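Local coordinates for protein acetyltransferase, GNAT family (Bacillus anthracis str. Sterne, PDB 3FBU) that binds coenzyme A and, as a member of the GNAT family, probably transfers the acetyl group of acetyl-CoA to an acceptor substrate, at residues 135-146 with 158-168. Residues are numbered along the deposited sequence; the frame is centred on the assembly and turned at random.
Sequences MEKIGMRREGYF and DEYYYAILEEE. With COA (coenzyme A), chain C.
In the C-terminal beta hairpin of the GNAT fold, residues 141-146 of strand 141-152 pair antiparallel with residues 158-165 of strand 155-165, and a classic beta bulge at Glu143 and Gly144, whose two backbone N-H groups share Tyr161 O, shifts the register by one. On one face of the hairpin Tyr162 lies between Met135 and Arg142: Met135 CB sits over one side of its ring, 4.0 Å from the centroid, with SD coming in obliquely, and Arg142 CB packs on the other. Arg142 carries CG anti to its backbone N (chi1 -179°) and bends at chi3, bringing NE and NH2 side-on to Tyr162 OH, each 3.0 Å away. Tyr162 OH in turn donates to Glu136 OE2 (3.2 Å), while Glu136 OE1 forms a salt bridge with Arg133. The Arg142 guanidinium lies flat on Tyr160, Arg142 CZ 3.6 Å from the ring centroid and the planes 12° apart, a stacked cation-pi contact; Tyr160 then turns an edge to the face of Tyr145. Toward the chain end Arg141 grips the Glu168 carboxylate with NE and NH2 (NE to OE2 2.9 Å) and reaches Glu143 OE2 with NH1, a network extended by Arg119 at Glu143 OE1. Helix 129-137 leads into the hairpin through a Schellman motif at Gly139, and its Lys137 NZ donates a hydrogen bond to coenzyme A O9A (3.1 Å). Strand 155-165 runs between strand 141-152, at the sheet's edge within this chain, and strand 119-124.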
ATOM      1  N   MET A 135       3.005  -0.996 -13.674  1.00 15.77           N
ATOM      2  CA  MET A 135       3.144  -1.727 -14.938  1.00 16.27           C
ATOM      3  C   MET A 135       1.795  -1.854 -15.643  1.00 16.47           C
ATOM      4  O   MET A 135       1.679  -1.587 -16.847  1.00 16.04           O
ATOM      5  CB  MET A 135       3.762  -3.117 -14.703  1.00 16.37           C
ATOM      6  CG  MET A 135       5.210  -3.073 -14.159  1.00 16.04           C
ATOM      7  SD  MET A 135       5.892  -4.692 -13.653  1.00 12.31           S
ATOM      8  CE  MET A 135       7.254  -4.023 -12.738  1.00 20.33           C
ATOM      9  N   GLU A 136       0.776  -2.213 -14.882  1.00 16.88           N
ATOM     10  CA  GLU A 136      -0.558  -2.385 -15.442  1.00 18.93           C
ATOM     11  C   GLU A 136      -1.138  -1.055 -15.931  1.00 18.33           C
ATOM     12  O   GLU A 136      -1.667  -0.976 -17.038  1.00 19.22           O
ATOM     13  CB  GLU A 136      -1.477  -2.999 -14.382  1.00 19.02           C
ATOM     14  CG  GLU A 136      -1.075  -4.458 -14.034  1.00 22.23           C
ATOM     15  CD  GLU A 136      -1.933  -5.130 -12.979  1.00 23.67           C
ATOM     16  OE1 GLU A 136      -2.642  -4.434 -12.198  1.00 27.42           O
ATOM     17  OE2 GLU A 136      -1.809  -6.381 -12.891  1.00 30.81           O
ATOM     18  N   LYS A 137      -1.000  -0.027 -15.117  1.00 19.00           N
ATOM     19  CA  LYS A 137      -1.550   1.302 -15.419  1.00 19.85           C
ATOM     20  C   LYS A 137      -1.006   1.870 -16.721  1.00 19.93           C
ATOM     21  O   LYS A 137      -1.715   2.588 -17.464  1.00 20.48           O
ATOM     22  CB  LYS A 137      -1.234   2.277 -14.275  1.00 20.29           C
ATOM     23  CG  LYS A 137      -1.966   1.976 -12.965  1.00 22.04           C
ATOM     24  CD  LYS A 137      -1.315   2.661 -11.770  1.00 24.07           C
ATOM     25  CE  LYS A 137      -1.507   4.202 -11.752  1.00 26.75           C
ATOM     26  NZ  LYS A 137      -2.860   4.632 -12.157  1.00 30.44           N
ATOM     27  N   ILE A 138       0.261   1.584 -17.026  1.00 18.91           N
ATOM     28  CA  ILE A 138       0.871   2.126 -18.219  1.00 18.94           C
ATOM     29  C   ILE A 138       0.704   1.218 -19.450  1.00 18.07           C
ATOM     30  O   ILE A 138       1.208   1.528 -20.526  1.00 18.74           O
ATOM     31  CB  ILE A 138       2.388   2.505 -17.967  1.00 18.33           C
ATOM     32  CG1 ILE A 138       3.255   1.264 -17.734  1.00 18.15           C
ATOM     33  CG2 ILE A 138       2.498   3.544 -16.836  1.00 18.74           C
ATOM     34  CD1 ILE A 138       4.690   1.578 -17.366  1.00 18.63           C
ATOM     35  N   GLY A 139      -0.018   0.109 -19.302  1.00 17.31           N
ATOM     36  CA  GLY A 139      -0.421  -0.694 -20.455  1.00 17.07           C
ATOM     37  C   GLY A 139       0.357  -1.989 -20.655  1.00 16.25           C
ATOM     38  O   GLY A 139       0.165  -2.673 -21.644  1.00 16.72           O
ATOM     39  N   MET A 140       1.212  -2.334 -19.697  1.00 16.72           N
ATOM     40  CA  MET A 140       2.001  -3.558 -19.796  1.00 16.03           C
ATOM     41  C   MET A 140       1.155  -4.787 -19.442  1.00 16.67           C
ATOM     42  O   MET A 140       0.193  -4.720 -18.652  1.00 16.81           O
ATOM     43  CB  MET A 140       3.292  -3.470 -18.950  1.00 15.41           C
ATOM     44  CG  MET A 140       4.164  -2.207 -19.167  1.00 15.80           C
ATOM     45  SD  MET A 140       5.743  -2.193 -18.159  1.00 13.56           S
ATOM     46  CE  MET A 140       6.741  -3.209 -19.283  1.00 16.38           C
ATOM     47  N   ARG A 141       1.512  -5.911 -20.057  1.00 16.82           N
ATOM     48  CA  ARG A 141       0.833  -7.167 -19.862  1.00 16.83           C
ATOM     49  C   ARG A 141       1.720  -8.101 -19.047  1.00 16.68           C
ATOM     50  O   ARG A 141       2.904  -8.213 -19.343  1.00 14.75           O
ATOM     51  CB  ARG A 141       0.617  -7.839 -21.191  1.00 17.48           C
ATOM     52  CG  ARG A 141      -0.450  -7.248 -22.068  1.00 18.12           C
ATOM     53  CD  ARG A 141      -0.426  -7.817 -23.476  1.00 18.81           C
ATOM     54  NE  ARG A 141       0.757  -7.375 -24.213  1.00 18.45           N
ATOM     55  CZ  ARG A 141       1.839  -8.132 -24.403  1.00 20.74           C
ATOM     56  NH1 ARG A 141       1.899  -9.386 -23.939  1.00 18.33           N
ATOM     57  NH2 ARG A 141       2.869  -7.635 -25.049  1.00 20.44           N
ATOM     58  N   ARG A 142       1.139  -8.798 -18.078  1.00 16.96           N
ATOM     59  CA  ARG A 142       1.872  -9.842 -17.350  1.00 16.94           C
ATOM     60  C   ARG A 142       2.062 -11.066 -18.278  1.00 17.59           C
ATOM     61  O   ARG A 142       1.084 -11.735 -18.676  1.00 19.04           O
ATOM     62  CB  ARG A 142       1.183 -10.235 -16.035  1.00 18.41           C
ATOM     63  CG  ARG A 142       1.948 -11.279 -15.285  1.00 17.72           C
ATOM     64  CD  ARG A 142       1.280 -11.739 -13.981  1.00 20.85           C
ATOM     65  NE  ARG A 142       0.936 -10.620 -13.102  1.00 23.00           N
ATOM     66  CZ  ARG A 142       0.106 -10.720 -12.047  1.00 24.23           C
ATOM     67  NH1 ARG A 142      -0.481 -11.880 -11.739  1.00 26.62           N
ATOM     68  NH2 ARG A 142      -0.147  -9.653 -11.307  1.00 25.22           N
ATOM     69  N   GLU A 143       3.311 -11.330 -18.645  1.00 14.86           N
ATOM     70  CA  GLU A 143       3.658 -12.447 -19.538  1.00 14.95           C
ATOM     71  C   GLU A 143       4.256 -13.658 -18.803  1.00 15.76           C
ATOM     72  O   GLU A 143       4.240 -14.797 -19.313  1.00 14.31           O
ATOM     73  CB  GLU A 143       4.642 -11.965 -20.567  1.00 14.57           C
ATOM     74  CG  GLU A 143       4.022 -11.050 -21.613  1.00 14.13           C
ATOM     75  CD  GLU A 143       4.959 -10.838 -22.784  1.00 16.05           C
ATOM     76  OE1 GLU A 143       6.184 -10.885 -22.581  1.00 17.77           O
ATOM     77  OE2 GLU A 143       4.478 -10.605 -23.920  1.00 18.05           O
ATOM     78  N   GLY A 144       4.762 -13.423 -17.609  1.00 15.55           N
ATOM     79  CA  GLY A 144       5.403 -14.478 -16.844  1.00 16.63           C
ATOM     80  C   GLY A 144       5.308 -14.369 -15.348  1.00 16.99           C
ATOM     81  O   GLY A 144       5.209 -13.270 -14.793  1.00 17.47           O
ATOM     82  N   TYR A 145       5.383 -15.536 -14.701  1.00 17.95           N
ATOM     83  CA  TYR A 145       5.407 -15.634 -13.243  1.00 17.76           C
ATOM     84  C   TYR A 145       6.411 -16.747 -12.917  1.00 16.84           C
ATOM     85  O   TYR A 145       6.133 -17.915 -13.115  1.00 16.03           O
ATOM     86  CB  TYR A 145       4.017 -15.922 -12.740  1.00 20.27           C
ATOM     87  CG  TYR A 145       3.846 -16.075 -11.250  1.00 21.18           C
ATOM     88  CD1 TYR A 145       4.848 -15.731 -10.341  1.00 22.65           C
ATOM     89  CD2 TYR A 145       2.655 -16.581 -10.754  1.00 24.45           C
ATOM     90  CE1 TYR A 145       4.650 -15.909  -8.942  1.00 23.47           C
ATOM     91  CE2 TYR A 145       2.447 -16.740  -9.392  1.00 27.17           C
ATOM     92  CZ  TYR A 145       3.451 -16.400  -8.493  1.00 26.02           C
ATOM     93  OH  TYR A 145       3.209 -16.559  -7.139  1.00 28.55           O
ATOM     94  N   PHE A 146       7.609 -16.344 -12.538  1.00 17.80           N
ATOM     95  CA  PHE A 146       8.731 -17.264 -12.374  1.00 18.79           C
ATOM     96  C   PHE A 146       8.894 -17.548 -10.888  1.00 19.66           C
ATOM     97  O   PHE A 146       9.062 -16.609 -10.109  1.00 18.61           O
ATOM     98  CB  PHE A 146      10.010 -16.621 -12.867  1.00 20.32           C
ATOM     99  CG  PHE A 146       9.964 -16.234 -14.316  1.00 19.45           C
ATOM    100  CD1 PHE A 146       9.750 -17.184 -15.272  1.00 21.15           C
ATOM    101  CD2 PHE A 146      10.128 -14.924 -14.698  1.00 25.58           C
ATOM    102  CE1 PHE A 146       9.690 -16.839 -16.623  1.00 23.42           C
ATOM    103  CE2 PHE A 146      10.070 -14.583 -16.040  1.00 24.82           C
ATOM    104  CZ  PHE A 146       9.854 -15.558 -16.979  1.00 25.33           C
ATOM    105  N   ASP A 158      10.394 -14.905  -6.115  1.00 21.25           N
ATOM    106  CA  ASP A 158       9.581 -15.064  -7.320  1.00 21.57           C
ATOM    107  C   ASP A 158       9.710 -13.770  -8.127  1.00 20.19           C
ATOM    108  O   ASP A 158      10.150 -12.762  -7.622  1.00 18.76           O
ATOM    109  CB  ASP A 158       8.084 -15.285  -6.991  1.00 20.74           C
ATOM    110  CG  ASP A 158       7.776 -16.609  -6.278  1.00 23.83           C
ATOM    111  OD1 ASP A 158       8.643 -17.514  -6.177  1.00 23.62           O
ATOM    112  OD2 ASP A 158       6.619 -16.739  -5.807  1.00 24.39           O
ATOM    113  N   GLU A 159       9.314 -13.801  -9.397  1.00 20.20           N
ATOM    114  CA  GLU A 159       9.335 -12.605 -10.212  1.00 19.94           C
ATOM    115  C   GLU A 159       8.135 -12.623 -11.135  1.00 18.14           C
ATOM    116  O   GLU A 159       7.887 -13.642 -11.777  1.00 17.53           O
ATOM    117  CB  GLU A 159      10.630 -12.601 -11.020  1.00 21.00           C
ATOM    118  CG  GLU A 159      10.897 -11.447 -11.868  1.00 23.22           C
ATOM    119  CD  GLU A 159      12.253 -11.578 -12.569  1.00 23.94           C
ATOM    120  OE1 GLU A 159      12.930 -12.619 -12.382  1.00 29.64           O
ATOM    121  OE2 GLU A 159      12.656 -10.633 -13.258  1.00 27.17           O
ATOM    122  N   TYR A 160       7.421 -11.503 -11.223  1.00 17.69           N
ATOM    123  CA  TYR A 160       6.496 -11.269 -12.343  1.00 17.64           C
ATOM    124  C   TYR A 160       7.242 -10.589 -13.459  1.00 17.24           C
ATOM    125  O   TYR A 160       8.080  -9.728 -13.208  1.00 17.75           O
ATOM    126  CB  TYR A 160       5.375 -10.323 -11.944  1.00 19.34           C
ATOM    127  CG  TYR A 160       4.266 -10.867 -11.071  1.00 19.65           C
ATOM    128  CD1 TYR A 160       3.858 -12.184 -11.131  1.00 21.90           C
ATOM    129  CD2 TYR A 160       3.566 -10.002 -10.236  1.00 20.52           C
ATOM    130  CE1 TYR A 160       2.809 -12.649 -10.337  1.00 22.64           C
ATOM    131  CE2 TYR A 160       2.517 -10.443  -9.475  1.00 20.17           C
ATOM    132  CZ  TYR A 160       2.148 -11.762  -9.513  1.00 22.90           C
ATOM    133  OH  TYR A 160       1.093 -12.179  -8.735  1.00 24.58           O
ATOM    134  N   TYR A 161       6.895 -10.941 -14.694  1.00 16.40           N
ATOM    135  CA  TYR A 161       7.478 -10.355 -15.870  1.00 17.01           C
ATOM    136  C   TYR A 161       6.361  -9.735 -16.719  1.00 15.28           C
ATOM    137  O   TYR A 161       5.409 -10.420 -17.111  1.00 15.48           O
ATOM    138  CB  TYR A 161       8.144 -11.472 -16.638  1.00 19.60           C
ATOM    139  CG  TYR A 161       9.019 -11.097 -17.769  1.00 21.30           C
ATOM    140  CD1 TYR A 161      10.403 -11.232 -17.685  1.00 21.97           C
ATOM    141  CD2 TYR A 161       8.464 -10.656 -18.991  1.00 23.30           C
ATOM    142  CE1 TYR A 161      11.198 -10.944 -18.782  1.00 24.42           C
ATOM    143  CE2 TYR A 161       9.251 -10.363 -20.062  1.00 23.54           C
ATOM    144  CZ  TYR A 161      10.620 -10.515 -19.953  1.00 24.61           C
ATOM    145  OH  TYR A 161      11.371 -10.207 -21.072  1.00 27.54           O
ATOM    146  N   TYR A 162       6.499  -8.450 -16.962  1.00 14.02           N
ATOM    147  CA  TYR A 162       5.564  -7.672 -17.768  1.00 14.41           C
ATOM    148  C   TYR A 162       6.217  -7.177 -19.042  1.00 14.23           C
ATOM    149  O   TYR A 162       7.439  -6.963 -19.087  1.00 12.88           O
ATOM    150  CB  TYR A 162       5.079  -6.460 -16.961  1.00 15.78           C
ATOM    151  CG  TYR A 162       4.005  -6.756 -15.960  1.00 16.06           C
ATOM    152  CD1 TYR A 162       4.308  -7.395 -14.768  1.00 16.88           C
ATOM    153  CD2 TYR A 162       2.663  -6.440 -16.213  1.00 16.72           C
ATOM    154  CE1 TYR A 162       3.336  -7.663 -13.856  1.00 20.47           C
ATOM    155  CE2 TYR A 162       1.686  -6.717 -15.284  1.00 17.64           C
ATOM    156  CZ  TYR A 162       2.034  -7.337 -14.109  1.00 17.49           C
ATOM    157  OH  TYR A 162       1.111  -7.651 -13.136  1.00 19.47           O
ATOM    158  N   ALA A 163       5.407  -6.962 -20.090  1.00 13.72           N
ATOM    159  CA  ALA A 163       5.922  -6.473 -21.350  1.00 13.25           C
ATOM    160  C   ALA A 163       4.889  -5.616 -22.079  1.00 14.08           C
ATOM    161  O   ALA A 163       3.669  -5.795 -21.909  1.00 13.19           O
ATOM    162  CB  ALA A 163       6.350  -7.631 -22.260  1.00 14.28           C
ATOM    163  N   ILE A 164       5.410  -4.723 -22.903  1.00 13.07           N
ATOM    164  CA  ILE A 164       4.578  -3.963 -23.844  1.00 15.08           C
ATOM    165  C   ILE A 164       5.274  -3.866 -25.180  1.00 15.17           C
ATOM    166  O   ILE A 164       6.506  -3.714 -25.261  1.00 14.43           O
ATOM    167  CB  ILE A 164       4.190  -2.601 -23.255  1.00 14.03           C
ATOM    168  CG1 ILE A 164       3.149  -1.893 -24.137  1.00 15.82           C
ATOM    169  CG2 ILE A 164       5.454  -1.683 -23.029  1.00 13.20           C
ATOM    170  CD1 ILE A 164       2.541  -0.608 -23.451  1.00 16.44           C
ATOM    171  N   LEU A 165       4.470  -3.973 -26.237  1.00 16.93           N
ATOM    172  CA  LEU A 165       4.948  -3.944 -27.608  1.00 18.76           C
ATOM    173  C   LEU A 165       4.659  -2.603 -28.300  1.00 21.08           C
ATOM    174  O   LEU A 165       3.740  -1.886 -27.899  1.00 19.82           O
ATOM    175  CB  LEU A 165       4.300  -5.067 -28.385  1.00 18.84           C
ATOM    176  CG  LEU A 165       4.785  -6.494 -28.086  1.00 18.40           C
ATOM    177  CD1 LEU A 165       3.790  -7.523 -28.582  1.00 18.73           C
ATOM    178  CD2 LEU A 165       6.162  -6.720 -28.708  1.00 16.26           C
ATOM    179  N   GLU A 166       5.476  -2.306 -29.304  1.00 23.44           N
ATOM    180  CA  GLU A 166       5.334  -1.106 -30.163  1.00 27.49           C
ATOM    181  C   GLU A 166       3.919  -0.934 -30.715  1.00 29.71           C
ATOM    182  O   GLU A 166       3.433   0.182 -30.805  1.00 31.32           O
ATOM    183  CB  GLU A 166       6.352  -1.100 -31.324  1.00 26.33           C
ATOM    184  CG  GLU A 166       6.414  -2.360 -32.184  1.00 27.96           C
ATOM    185  CD  GLU A 166       7.466  -2.274 -33.297  1.00 29.36           C
ATOM    186  OE1 GLU A 166       7.511  -1.235 -34.011  1.00 32.42           O
ATOM    187  OE2 GLU A 166       8.239  -3.240 -33.489  1.00 29.79           O
ATOM    188  N   GLU A 167       3.243  -2.037 -31.011  1.00 32.41           N
ATOM    189  CA  GLU A 167       1.901  -1.971 -31.608  1.00 34.21           C
ATOM    190  C   GLU A 167       0.814  -1.522 -30.610  1.00 35.09           C
ATOM    191  O   GLU A 167      -0.258  -1.063 -31.006  1.00 35.93           O
ATOM    192  CB  GLU A 167       1.530  -3.342 -32.193  1.00 35.42           C
ATOM    193  CG  GLU A 167       2.377  -3.806 -33.429  1.00 37.38           C
ATOM    194  CD  GLU A 167       2.003  -5.224 -33.921  1.00 38.36           C
ATOM    195  OE1 GLU A 167       1.235  -5.916 -33.202  1.00 40.53           O
ATOM    196  OE2 GLU A 167       2.479  -5.634 -35.026  1.00 44.11           O
ATOM    197  N   GLU A 168       1.096  -1.655 -29.316  1.00 35.39           N
ATOM    198  CA  GLU A 168       0.109  -1.420 -28.268  1.00 35.24           C
ATOM    199  C   GLU A 168       0.155   0.027 -27.771  1.00 36.37           C
ATOM    200  O   GLU A 168      -0.632   0.392 -26.894  1.00 38.42           O
ATOM    201  CB  GLU A 168       0.357  -2.362 -27.090  1.00 35.06           C
ATOM    202  CG  GLU A 168       0.311  -3.833 -27.432  1.00 33.58           C
ATOM    203  CD  GLU A 168       0.587  -4.684 -26.200  1.00 33.75           C
ATOM    204  OE1 GLU A 168       1.778  -4.939 -25.910  1.00 23.04           O
ATOM    205  OE2 GLU A 168      -0.391  -5.084 -25.529  1.00 34.68           O
TER
HETATM  206  N1A COA C 169      -1.475  -2.124  -2.144  1.00 25.68           N
HETATM  207  C2A COA C 169      -2.182  -2.032  -3.315  1.00 26.78           C
HETATM  208  N3A COA C 169      -1.984  -0.971  -4.158  1.00 25.78           N
HETATM  209  C4A COA C 169      -1.072  -0.021  -3.820  1.00 27.28           C
HETATM  210  C5A COA C 169      -0.344  -0.097  -2.644  1.00 27.00           C
HETATM  211  C6A COA C 169      -0.538  -1.183  -1.794  1.00 24.47           C
HETATM  212  N6A COA C 169       0.163  -1.312  -0.666  1.00 27.45           N
HETATM  213  N7A COA C 169       0.461   0.972  -2.590  1.00 25.62           N
HETATM  214  C8A COA C 169       0.262   1.732  -3.686  1.00 26.50           C
HETATM  215  N9A COA C 169      -0.697   1.125  -4.456  1.00 26.49           N
HETATM  216  C1B COA C 169      -1.154   1.478  -5.806  1.00 28.06           C
HETATM  217  C2B COA C 169      -1.709   2.901  -5.904  1.00 29.37           C
HETATM  218  O2B COA C 169      -3.067   2.977  -5.489  1.00 32.75           O
HETATM  219  C3B COA C 169      -1.511   3.147  -7.384  1.00 29.16           C
HETATM  220  O3B COA C 169      -2.569   2.569  -8.133  1.00 31.07           O
HETATM  221  P3B COA C 169      -3.908   3.371  -8.563  1.00 34.18           P
HETATM  222  O7A COA C 169      -4.663   2.612  -9.605  1.00 36.31           O
HETATM  223  O8A COA C 169      -4.724   3.582  -7.315  1.00 36.44           O
HETATM  224  O9A COA C 169      -3.445   4.695  -9.131  1.00 33.95           O
HETATM  225  C4B COA C 169      -0.200   2.411  -7.701  1.00 26.34           C
HETATM  226  O4B COA C 169      -0.071   1.413  -6.725  1.00 25.69           O
HETATM  227  C5B COA C 169       1.024   3.317  -7.635  1.00 26.05           C
HETATM  228  O5B COA C 169       0.947   4.205  -8.734  1.00 24.96           O
HETATM  229  P1A COA C 169       1.771   5.576  -8.736  1.00 22.73           P
HETATM  230  O1A COA C 169       1.088   6.567  -7.809  1.00 22.85           O
HETATM  231  O2A COA C 169       1.908   6.063 -10.124  1.00 21.05           O
HETATM  232  O3A COA C 169       3.200   5.092  -8.185  1.00 21.40           O
HETATM  233  P2A COA C 169       4.150   5.886  -7.149  1.00 21.94           P
HETATM  234  O4A COA C 169       4.407   7.274  -7.683  1.00 19.59           O
HETATM  235  O5A COA C 169       3.526   5.811  -5.751  1.00 23.59           O
HETATM  236  O6A COA C 169       5.478   4.966  -7.217  1.00 21.48           O
HETATM  237  CBP COA C 169       6.801   2.999  -6.929  1.00 19.16           C
HETATM  238  CCP COA C 169       5.424   3.551  -7.302  1.00 22.46           C
HETATM  239  CDP COA C 169       7.800   3.724  -7.849  1.00 18.10           C
HETATM  240  CEP COA C 169       6.694   1.497  -7.197  1.00 18.65           C
HETATM  241  CAP COA C 169       7.096   3.286  -5.432  1.00 21.57           C
HETATM  242  OAP COA C 169       6.221   2.562  -4.582  1.00 21.96           O
HETATM  243  C9P COA C 169       8.486   2.901  -5.024  1.00 20.89           C
HETATM  244  O9P COA C 169       9.544   3.722  -5.334  1.00 20.03           O
HETATM  245  N8P COA C 169       8.709   1.717  -4.444  1.00 23.74           N
HETATM  246  C7P COA C 169      10.014   1.383  -3.877  1.00 23.46           C
HETATM  247  C6P COA C 169      11.052   1.033  -4.929  1.00 22.46           C
HETATM  248  C5P COA C 169      10.637  -0.189  -5.747  1.00 25.26           C
HETATM  249  O5P COA C 169      10.295  -1.271  -5.218  1.00 25.18           O
HETATM  250  N4P COA C 169      10.705  -0.033  -7.053  1.00 26.29           N
HETATM  251  C3P COA C 169      10.217  -1.065  -7.976  1.00 28.15           C
HETATM  252  C2P COA C 169      11.192  -2.195  -8.223  1.00 30.02           C
HETATM  253  S1P COA C 169      10.573  -3.304  -9.525  1.00 36.30           S
HETATM  254  O   HOH W   1      -1.037  -2.575 -23.872  1.00 37.47           O
HETATM  255  O   HOH W   2       4.794 -14.979  -4.745  1.00 38.47           O